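Local atomic coordinates of biliverdin reductase (Synechocystis sp., PDB entry 5B3T), a protein that probably reduces biliverdin, a tetrapyrrole of heme breakdown, with NAD(P)H as the hydride source, using a Rossmann-fold nucleotide-binding domain. Residues V101-P106 against L128-I133; M113-Q118 against A310-L315; Q26-V31 against R288-A293. All blocks are in the same frame, centred on the assembly; numbering follows the deposited sequence.

Contact 1: residues V101-P106 against L128-I133; sequences VVLEYP and LHVEHI
Four backbone hydrogen bonds pair strand 101-104 with strand 128-131 in the parallel sheet of the Rossmann fold, where helix 111-124 makes the crossover between them. They run H129 N to V101 O, L103 N to H129 O, E131 N to L103 O and Y105 N to E131 O. The third is the longest at 3.2 Å, yet its N-H...O angle of 161° keeps it nearly straight, and the 17° between the strand directions confirms parallel pairing.

On one face L103 CD1 touches two methyls of the facing strand, L128 CD1 and V130 CG2, each at 3.7 Å, while V130 CG1 meets the Y105 ring at its edge, 4.0 Å from Y105 CD1. On the reverse face V102 CG1 lies at the edge of the H129 imidazole.

Past the strand ends, Y105 CB sits over a face of the H132 ring, 4.1 Å from its centroid, a CH-pi contact. The two rings, tilted 34° apart, meet obliquely. E104, its CG anti to the backbone N and its chain bent at chi2, turns its carboxylate to the turn after strand 128-131, where the syn lone pair of OE2 receives I133 N at 2.8 Å.

Farther out, D290 is hydrogen-bonded to H129 NE2, S187 holds H132 through ND1, and R191 makes a cation-pi contact with Y105. Y105 binds NADP(+) in a complex of this protein, so this packing lies at the cofactor site; a cis peptide bond leads from Y105 into P106. E104 OE2 has a second backbone donor, E134 N.

Contact 2: residues M113-Q118 against A310-L315; sequences MGKKLQ and ASLYAL
Q118 OE1 is gripped by one side-chain hydrogen bond, from K115 NZ at 2.9 Å, a bond inside helix 111-124 that does not cross to helix 309-325. The ammonium lies in the plane of the amide carbonyl, on a lone pair, at a C=O...N angle of 145°. The lysine bends at chi2 and chi3 to bring NZ forward to the Q118 amide, toward the C-terminal end of the helix, whereas Q118 reaches out with CG anti to the backbone N (chi1 176°) and an extended chain. The bond links two residues one turn apart and would restrain both tips.

No hydrogen bond joins the two segments; they meet through carbon. L312, its CG anti to the carbonyl carbon, sends both methyls across. CD1 touches the amide end of Q118, with OE1 and NE2 each 3.8 Å away, and it also meets the aliphatic part of K115, 3.8 Å from CD. Both of these chains cross the leucine at about a right angle. The other methyl, L312 CD2, rests on the backbone at G114, 3.8 Å from G114 C, and L315 CD2 comes to 4.1 Å from G114 CA. With no side chain at G114, the two leucine methyls pack directly against its backbone, although the axes remain 10.5 Å apart.

The short segments run nearly antiparallel, at 159°, joining a helix of the Rossmann domain to one of the C-terminal alpha/beta domain. Around them, L117 leans on helix 87-96 and on L128 of strand 128-131, and S311 packs on V130 of that same strand.

Contact 3: residues Q26-V31 against R288-A293; sequences QRRAEV and RQDTEA. With PO4 (phosphate ion), chain E.
R28 reaches from helix 23-34 to helix 283-300 with an end-on salt bridge: both terminal nitrogens, NH1 and NH2, bond to the single oxygen D290 OD2. The NH1 to OD2 separation is 2.9 Å, and OD2 lies only 5° out of the guanidinium plane. NH1 uses the anti lone pair of OD2, whereas NH2 comes from above the carboxylate plane, consistent with the 67° between the two planar groups. A third bond runs from R28 NH1 to T291 OG1 at 3.0 Å, tilted from the guanidinium plane; the threonine hydroxyl is also hydrogen-bonded to F287 O one turn earlier. With H129 as its second partner, through OD1, the carboxylate is held at both oxygens and would probably keep its negative charge.

Beyond this polar end, V31 packs between two residues of the partner helix. Its CG1 lies 3.7 Å from T291 CG2, the two chains sliding past each other in opposite directions. Its CG2 is 3.8 Å from R288 CB, the V31 and R288 side chains crossing at about a right angle. R288 extends outward from there with CG anti to the backbone N. Its NE makes a salt bridge to E292 OE2 at 2.9 Å, and its two terminal nitrogens hydrogen-bond a phosphate ion, probably from the crystallisation liquor.

The axes approach to 9.6 Å and cross at -56°. Helix 23-34, which begins at the NADP(+)-binding residues Y23 and A24, lies between helix 283-300 and helix 48-58: A29 points away from the former and packs on F54 and F58 of the latter.

How the contacts relate
Contact 1 is the core of the set, its centre about 7 Å from the chain centre, and is built on backbone hydrogen bonds between strands; contacts 2 and 3 are helix pairings farther out, 13 and 15 Å from that centre. Contact 2 is a buried van der Waals contact with no hydrogen bond across it, while contact 3 is partly buried, combining a buried salt bridge with an exposed arginine that holds a phosphate ion probably from the crystallisation liquor. Both join the Rossmann domain to successive helices of the C-terminal domain. Each also touches contact 1, through Y105 and V130 or through D290. Contacts 2 and 3 do not meet, their nearest atoms being about 10 Å apart.

Contact 1: residues V101-P106 against L128-I133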
loop_
_atom_site.group_PDB
_atom_site.type_symbol
_atom_site.label_atom_id
_atom_site.label_comp_id
_atom_site.label_asym_id
_atom_site.label_seq_id
_atom_site.Cartn_x
_atom_site.Cartn_y
_atom_site.Cartn_z
ATOM N N VAL A 101 -6.125 2.278 14.794
ATOM C CA VAL A 101 -5.637 2.758 13.506
ATOM C C VAL A 101 -5.524 1.589 12.537
ATOM O O VAL A 101 -4.922 0.558 12.861
ATOM C CB VAL A 101 -4.280 3.478 13.638
ATOM C CG1 VAL A 101 -3.773 3.907 12.267
ATOM C CG2 VAL A 101 -4.397 4.681 14.561
ATOM N N VAL A 102 -6.109 1.750 11.354
ATOM C CA VAL A 102 -5.869 0.875 10.215
ATOM C C VAL A 102 -5.371 1.743 9.072
ATOM O O VAL A 102 -5.965 2.787 8.776
ATOM C CB VAL A 102 -7.130 0.096 9.801
ATOM C CG1 VAL A 102 -6.884 -0.654 8.494
ATOM C CG2 VAL A 102 -7.545 -0.864 10.902
ATOM N N LEU A 103 -4.280 1.323 8.441
ATOM C CA LEU A 103 -3.688 2.057 7.336
ATOM C C LEU A 103 -3.649 1.193 6.087
ATOM O O LEU A 103 -3.418 -0.019 6.162
ATOM C CB LEU A 103 -2.260 2.516 7.658
ATOM C CG LEU A 103 -1.994 3.538 8.760
ATOM C CD1 LEU A 103 -1.170 2.903 9.865
ATOM C CD2 LEU A 103 -1.275 4.752 8.186
ATOM N N GLU A 104 -3.888 1.822 4.943
ATOM C CA GLU A 104 -3.372 1.305 3.688
ATOM C C GLU A 104 -1.912 1.721 3.593
ATOM O O GLU A 104 -1.590 2.898 3.779
ATOM C CB GLU A 104 -4.171 1.851 2.503
ATOM C CG GLU A 104 -3.772 1.268 1.152
ATOM C CD GLU A 104 -4.215 -0.174 0.980
ATOM O OE1 GLU A 104 -5.026 -0.654 1.801
ATOM O OE2 GLU A 104 -3.761 -0.827 0.018
ATOM N N TYR A 105 -1.029 0.755 3.352
ATOM C CA TYR A 105 0.403 1.022 3.245
ATOM C C TYR A 105 0.630 2.213 2.311
ATOM O O TYR A 105 -0.024 2.309 1.276
ATOM C CB TYR A 105 1.138 -0.220 2.740
ATOM C CG TYR A 105 2.637 -0.130 2.858
ATOM C CD1 TYR A 105 3.281 -0.477 4.040
ATOM C CD2 TYR A 105 3.412 0.315 1.794
ATOM C CE1 TYR A 105 4.652 -0.389 4.156
ATOM C CE2 TYR A 105 4.785 0.409 1.903
ATOM C CZ TYR A 105 5.400 0.054 3.084
ATOM O OH TYR A 105 6.768 0.144 3.194
ATOM N N PRO A 106 1.558 3.124 2.657
ATOM C CA PRO A 106 2.654 3.104 3.636
ATOM C C PRO A 106 2.278 3.240 5.106
ATOM O O PRO A 106 1.245 3.813 5.459
ATOM C CB PRO A 106 3.493 4.310 3.218
ATOM C CG PRO A 106 2.482 5.276 2.720
ATOM C CD PRO A 106 1.438 4.446 2.015
ATOM N N LEU A 128 -2.846 -1.230 15.751
ATOM C CA LEU A 128 -2.139 -0.619 14.630
ATOM C C LEU A 128 -2.023 -1.688 13.555
ATOM O O LEU A 128 -1.207 -2.609 13.677
ATOM C CB LEU A 128 -0.763 -0.089 15.033
ATOM C CG LEU A 128 0.075 0.477 13.881
ATOM C CD1 LEU A 128 -0.596 1.696 13.265
ATOM C CD2 LEU A 128 1.477 0.822 14.351
ATOM N N HIS A 129 -2.847 -1.576 12.518
ATOM C CA HIS A 129 -2.983 -2.602 11.496
ATOM C C HIS A 129 -2.737 -1.981 10.129
ATOM O O HIS A 129 -3.325 -0.946 9.799
ATOM C CB HIS A 129 -4.374 -3.238 11.561
ATOM C CG HIS A 129 -4.639 -4.240 10.482
ATOM N ND1 HIS A 129 -3.940 -5.422 10.375
ATOM C CD2 HIS A 129 -5.541 -4.241 9.472
ATOM C CE1 HIS A 129 -4.396 -6.106 9.339
ATOM N NE2 HIS A 129 -5.368 -5.411 8.775
ATOM N N VAL A 130 -1.867 -2.609 9.341
ATOM C CA VAL A 130 -1.503 -2.116 8.019
ATOM C C VAL A 130 -1.648 -3.253 7.019
ATOM O O VAL A 130 -1.157 -4.363 7.256
ATOM C CB VAL A 130 -0.065 -1.562 7.984
ATOM C CG1 VAL A 130 0.274 -1.044 6.589
ATOM C CG2 VAL A 130 0.116 -0.470 9.024
ATOM N N GLU A 131 -2.320 -2.978 5.905
ATOM C CA GLU A 131 -2.340 -3.879 4.765
ATOM C C GLU A 131 -2.006 -3.098 3.503
ATOM O O GLU A 131 -1.997 -1.864 3.487
ATOM C CB GLU A 131 -3.695 -4.586 4.610
ATOM C CG GLU A 131 -3.674 -6.068 4.989
ATOM C CD GLU A 131 -2.768 -6.918 4.099
ATOM O OE1 GLU A 131 -2.243 -6.412 3.083
ATOM O OE2 GLU A 131 -2.580 -8.112 4.419
ATOM N N HIS A 132 -1.723 -3.841 2.435
ATOM C CA HIS A 132 -1.365 -3.265 1.138
ATOM C C HIS A 132 -2.161 -4.037 0.088
ATOM O O HIS A 132 -1.671 -5.014 -0.484
ATOM C CB HIS A 132 0.136 -3.348 0.899
ATOM C CG HIS A 132 0.625 -2.468 -0.209
ATOM N ND1 HIS A 132 1.909 -2.541 -0.703
ATOM C CD2 HIS A 132 0.004 -1.493 -0.915
ATOM C CE1 HIS A 132 2.059 -1.649 -1.666
ATOM N NE2 HIS A 132 0.918 -1.001 -1.815
ATOM N N ILE A 133 -3.397 -3.593 -0.154
ATOM C CA ILE A 133 -4.347 -4.318 -0.984
ATOM C C ILE A 133 -4.704 -3.548 -2.249
ATOM O O ILE A 133 -4.929 -4.152 -3.304
ATOM C CB ILE A 133 -5.623 -4.661 -0.181
ATOM C CG1 ILE A 133 -5.272 -5.527 1.028
ATOM C CG2 ILE A 133 -6.652 -5.370 -1.055
ATOM C CD1 ILE A 133 -6.416 -5.719 2.004
#

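Contact 2: residues M113-Q118 against A310-L315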
loop_
_atom_site.group_PDB
_atom_site.type_symbol
_atom_site.label_atom_id
_atom_site.label_comp_id
_atom_site.label_asym_id
_atom_site.label_seq_id
_atom_site.Cartn_x
_atom_site.Cartn_y
_atom_site.Cartn_z
ATOM N N MET A 113 10.296 5.603 12.432
ATOM C CA MET A 113 8.942 6.067 12.712
ATOM C C MET A 113 7.967 4.898 12.783
ATOM O O MET A 113 7.092 4.865 13.657
ATOM C CB MET A 113 8.501 7.077 11.656
ATOM C CG MET A 113 7.117 7.656 11.897
ATOM S SD MET A 113 6.998 8.550 13.459
ATOM C CE MET A 113 5.506 9.505 13.191
ATOM N N GLY A 114 8.110 3.924 11.881
ATOM C CA GLY A 114 7.254 2.751 11.937
ATOM C C GLY A 114 7.397 1.990 13.241
ATOM O O GLY A 114 6.412 1.493 13.792
ATOM N N LYS A 115 8.624 1.896 13.755
ATOM C CA LYS A 115 8.836 1.244 15.044
ATOM C C LYS A 115 8.300 2.099 16.185
ATOM O O LYS A 115 7.745 1.571 17.156
ATOM C CB LYS A 115 10.321 0.950 15.241
ATOM C CG LYS A 115 10.897 -0.003 14.213
ATOM C CD LYS A 115 10.354 -1.409 14.391
ATOM C CE LYS A 115 10.949 -2.064 15.626
ATOM N NZ LYS A 115 10.341 -3.393 15.898
ATOM N N LYS A 116 8.462 3.422 16.088
ATOM C CA LYS A 116 7.910 4.315 17.102
ATOM C C LYS A 116 6.391 4.212 17.149
ATOM O O LYS A 116 5.789 4.276 18.228
ATOM C CB LYS A 116 8.349 5.752 16.824
ATOM C CG LYS A 116 7.881 6.768 17.858
ATOM C CD LYS A 116 8.368 8.166 17.507
ATOM C CE LYS A 116 7.917 9.186 18.539
ATOM N NZ LYS A 116 8.421 10.553 18.227
ATOM N N LEU A 117 5.754 4.039 15.988
ATOM C CA LEU A 117 4.308 3.838 15.953
ATOM C C LEU A 117 3.920 2.500 16.567
ATOM O O LEU A 117 2.913 2.405 17.279
ATOM C CB LEU A 117 3.796 3.922 14.514
ATOM C CG LEU A 117 3.867 5.272 13.804
ATOM C CD1 LEU A 117 3.456 5.129 12.346
ATOM C CD2 LEU A 117 2.979 6.263 14.516
ATOM N N GLN A 118 4.694 1.452 16.282
ATOM C CA GLN A 118 4.410 0.132 16.834
ATOM C C GLN A 118 4.483 0.151 18.357
ATOM O O GLN A 118 3.601 -0.381 19.041
ATOM C CB GLN A 118 5.393 -0.885 16.254
ATOM C CG GLN A 118 5.279 -2.287 16.820
ATOM C CD GLN A 118 6.435 -3.167 16.390
ATOM O OE1 GLN A 118 7.590 -2.735 16.387
ATOM N NE2 GLN A 118 6.133 -4.404 16.016
ATOM N N ALA A 310 5.325 -7.543 8.392
ATOM C CA ALA A 310 5.435 -7.512 6.937
ATOM C C ALA A 310 5.553 -6.083 6.420
ATOM O O ALA A 310 6.341 -5.809 5.507
ATOM C CB ALA A 310 4.238 -8.216 6.302
ATOM N N SER A 311 4.775 -5.158 6.989
ATOM C CA SER A 311 4.874 -3.762 6.578
ATOM C C SER A 311 6.147 -3.112 7.103
ATOM O O SER A 311 6.689 -2.205 6.458
ATOM C CB SER A 311 3.648 -2.984 7.052
ATOM O OG SER A 311 2.473 -3.470 6.429
ATOM N N LEU A 312 6.636 -3.553 8.266
ATOM C CA LEU A 312 7.898 -3.031 8.776
ATOM C C LEU A 312 9.062 -3.431 7.882
ATOM O O LEU A 312 9.981 -2.634 7.658
ATOM C CB LEU A 312 8.140 -3.511 10.206
ATOM C CG LEU A 312 7.408 -2.777 11.330
ATOM C CD1 LEU A 312 7.662 -3.471 12.658
ATOM C CD2 LEU A 312 7.844 -1.320 11.388
ATOM N N TYR A 313 9.046 -4.660 7.358
ATOM C CA TYR A 313 10.141 -5.078 6.490
ATOM C C TYR A 313 10.085 -4.359 5.149
ATOM O O TYR A 313 11.124 -3.965 4.609
ATOM C CB TYR A 313 10.134 -6.589 6.274
ATOM C CG TYR A 313 11.340 -7.017 5.473
ATOM C CD1 TYR A 313 12.620 -6.767 5.948
ATOM C CD2 TYR A 313 11.207 -7.632 4.235
ATOM C CE1 TYR A 313 13.733 -7.133 5.228
ATOM C CE2 TYR A 313 12.323 -8.003 3.501
ATOM C CZ TYR A 313 13.583 -7.749 4.008
ATOM O OH TYR A 313 14.700 -8.108 3.294
ATOM N N ALA A 314 8.882 -4.195 4.591
ATOM C CA ALA A 314 8.735 -3.406 3.373
ATOM C C ALA A 314 9.278 -1.998 3.575
ATOM O O ALA A 314 9.899 -1.423 2.673
ATOM C CB ALA A 314 7.268 -3.365 2.948
ATOM N N LEU A 315 9.063 -1.437 4.766
ATOM C CA LEU A 315 9.625 -0.134 5.098
ATOM C C LEU A 315 11.147 -0.192 5.157
ATOM O O LEU A 315 11.828 0.726 4.688
ATOM C CB LEU A 315 9.033 0.347 6.424
ATOM C CG LEU A 315 9.333 1.734 6.993
ATOM C CD1 LEU A 315 9.319 2.809 5.914
ATOM C CD2 LEU A 315 8.316 2.048 8.087
#

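Contact 3: residues Q26-V31 against R288-A293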
loop_
_atom_site.group_PDB
_atom_site.type_symbol
_atom_site.label_atom_id
_atom_site.label_comp_id
_atom_site.label_asym_id
_atom_site.label_seq_id
_atom_site.Cartn_x
_atom_site.Cartn_y
_atom_site.Cartn_z
ATOM N N GLN A 26 -12.859 4.065 -0.020
ATOM C CA GLN A 26 -14.203 3.719 -0.469
ATOM C C GLN A 26 -14.535 2.266 -0.150
ATOM O O GLN A 26 -15.635 1.962 0.326
ATOM C CB GLN A 26 -14.341 3.998 -1.967
ATOM C CG GLN A 26 -14.312 5.479 -2.316
ATOM C CD GLN A 26 -14.186 5.736 -3.806
ATOM O OE1 GLN A 26 -14.714 4.983 -4.625
ATOM N NE2 GLN A 26 -13.481 6.803 -4.166
ATOM N N ARG A 27 -13.594 1.351 -0.403
ATOM C CA ARG A 27 -13.827 -0.057 -0.091
ATOM C C ARG A 27 -14.041 -0.267 1.402
ATOM O O ARG A 27 -14.933 -1.022 1.807
ATOM C CB ARG A 27 -12.659 -0.910 -0.586
ATOM C CG ARG A 27 -12.510 -0.943 -2.096
ATOM C CD ARG A 27 -13.819 -1.336 -2.750
ATOM N NE ARG A 27 -13.664 -1.631 -4.170
ATOM C CZ ARG A 27 -14.675 -1.678 -5.032
ATOM N NH1 ARG A 27 -15.908 -1.431 -4.614
ATOM N NH2 ARG A 27 -14.452 -1.955 -6.309
ATOM N N ARG A 28 -13.229 0.388 2.236
ATOM C CA ARG A 28 -13.418 0.293 3.681
ATOM C C ARG A 28 -14.770 0.867 4.088
ATOM O O ARG A 28 -15.485 0.279 4.908
ATOM C CB ARG A 28 -12.288 1.024 4.408
ATOM C CG ARG A 28 -10.896 0.464 4.155
ATOM C CD ARG A 28 -10.627 -0.801 4.949
ATOM N NE ARG A 28 -9.225 -1.198 4.849
ATOM C CZ ARG A 28 -8.711 -2.280 5.422
ATOM N NH1 ARG A 28 -9.482 -3.083 6.142
ATOM N NH2 ARG A 28 -7.422 -2.560 5.277
ATOM N N ALA A 29 -15.135 2.021 3.522
ATOM C CA ALA A 29 -16.403 2.653 3.868
ATOM C C ALA A 29 -17.583 1.759 3.512
ATOM O O ALA A 29 -18.560 1.682 4.265
ATOM C CB ALA A 29 -16.528 4.003 3.160
ATOM N N GLU A 30 -17.507 1.075 2.368
ATOM C CA GLU A 30 -18.604 0.205 1.954
ATOM C C GLU A 30 -18.849 -0.903 2.973
ATOM O O GLU A 30 -20.001 -1.199 3.311
ATOM C CB GLU A 30 -18.315 -0.380 0.571
ATOM C CG GLU A 30 -18.384 0.641 -0.560
ATOM C CD GLU A 30 -17.870 0.098 -1.882
ATOM O OE1 GLU A 30 -17.167 -0.934 -1.878
ATOM O OE2 GLU A 30 -18.172 0.707 -2.930
ATOM N N VAL A 31 -17.781 -1.512 3.490
ATOM C CA VAL A 31 -17.945 -2.628 4.416
ATOM C C VAL A 31 -18.293 -2.136 5.817
ATOM O O VAL A 31 -19.101 -2.756 6.517
ATOM C CB VAL A 31 -16.678 -3.506 4.415
ATOM C CG1 VAL A 31 -16.826 -4.658 5.401
ATOM C CG2 VAL A 31 -16.396 -4.031 3.011
ATOM N N ARG A 288 -12.804 -6.567 2.090
ATOM C CA ARG A 288 -13.903 -6.948 2.972
ATOM C C ARG A 288 -13.444 -7.948 4.025
ATOM O O ARG A 288 -13.752 -7.795 5.213
ATOM C CB ARG A 288 -15.065 -7.518 2.161
ATOM C CG ARG A 288 -16.226 -7.968 3.040
ATOM C CD ARG A 288 -17.436 -8.391 2.231
ATOM N NE ARG A 288 -18.541 -8.779 3.101
ATOM C CZ ARG A 288 -19.817 -8.808 2.727
ATOM N NH1 ARG A 288 -20.155 -8.468 1.490
ATOM N NH2 ARG A 288 -20.754 -9.174 3.591
ATOM N N GLN A 289 -12.708 -8.983 3.609
ATOM C CA GLN A 289 -12.207 -9.961 4.570
ATOM C C GLN A 289 -11.309 -9.302 5.610
ATOM O O GLN A 289 -11.384 -9.625 6.800
ATOM C CB GLN A 289 -11.454 -11.079 3.847
ATOM C CG GLN A 289 -12.310 -11.890 2.884
ATOM C CD GLN A 289 -13.645 -12.292 3.487
ATOM O OE1 GLN A 289 -14.706 -11.956 2.958
ATOM N NE2 GLN A 289 -13.599 -13.014 4.601
ATOM N N ASP A 290 -10.455 -8.370 5.180
ATOM C CA ASP A 290 -9.579 -7.690 6.129
ATOM C C ASP A 290 -10.374 -6.798 7.074
ATOM O O ASP A 290 -10.114 -6.779 8.282
ATOM C CB ASP A 290 -8.524 -6.877 5.388
ATOM C CG ASP A 290 -7.466 -6.322 6.319
ATOM O OD1 ASP A 290 -6.551 -7.084 6.699
ATOM O OD2 ASP A 290 -7.553 -5.128 6.676
ATOM N N THR A 291 -11.347 -6.054 6.542
ATOM C CA THR A 291 -12.180 -5.213 7.395
ATOM C C THR A 291 -12.949 -6.052 8.406
ATOM O O THR A 291 -13.049 -5.686 9.582
ATOM C CB THR A 291 -13.147 -4.387 6.547
ATOM O OG1 THR A 291 -12.409 -3.597 5.611
ATOM C CG2 THR A 291 -13.976 -3.463 7.432
ATOM N N GLU A 292 -13.493 -7.190 7.966
ATOM C CA GLU A 292 -14.241 -8.047 8.880
ATOM C C GLU A 292 -13.327 -8.668 9.930
ATOM O O GLU A 292 -13.734 -8.852 11.083
ATOM C CB GLU A 292 -14.990 -9.122 8.093
ATOM C CG GLU A 292 -16.126 -8.559 7.249
ATOM C CD GLU A 292 -16.818 -9.609 6.401
ATOM O OE1 GLU A 292 -16.274 -10.723 6.261
ATOM O OE2 GLU A 292 -17.914 -9.317 5.876
ATOM N N ALA A 293 -12.085 -8.989 9.555
ATOM C CA ALA A 293 -11.126 -9.480 10.539
ATOM C C ALA A 293 -10.820 -8.414 11.584
ATOM O O ALA A 293 -10.701 -8.718 12.777
ATOM C CB ALA A 293 -9.846 -9.940 9.842
HETATM P P PO4 E . -24.053 -8.672 1.948
HETATM O O1 PO4 E . -24.835 -9.820 1.353
HETATM O O2 PO4 E . -24.995 -7.538 2.275
HETATM O O3 PO4 E . -23.020 -8.197 0.955
HETATM O O4 PO4 E . -23.363 -9.136 3.209
#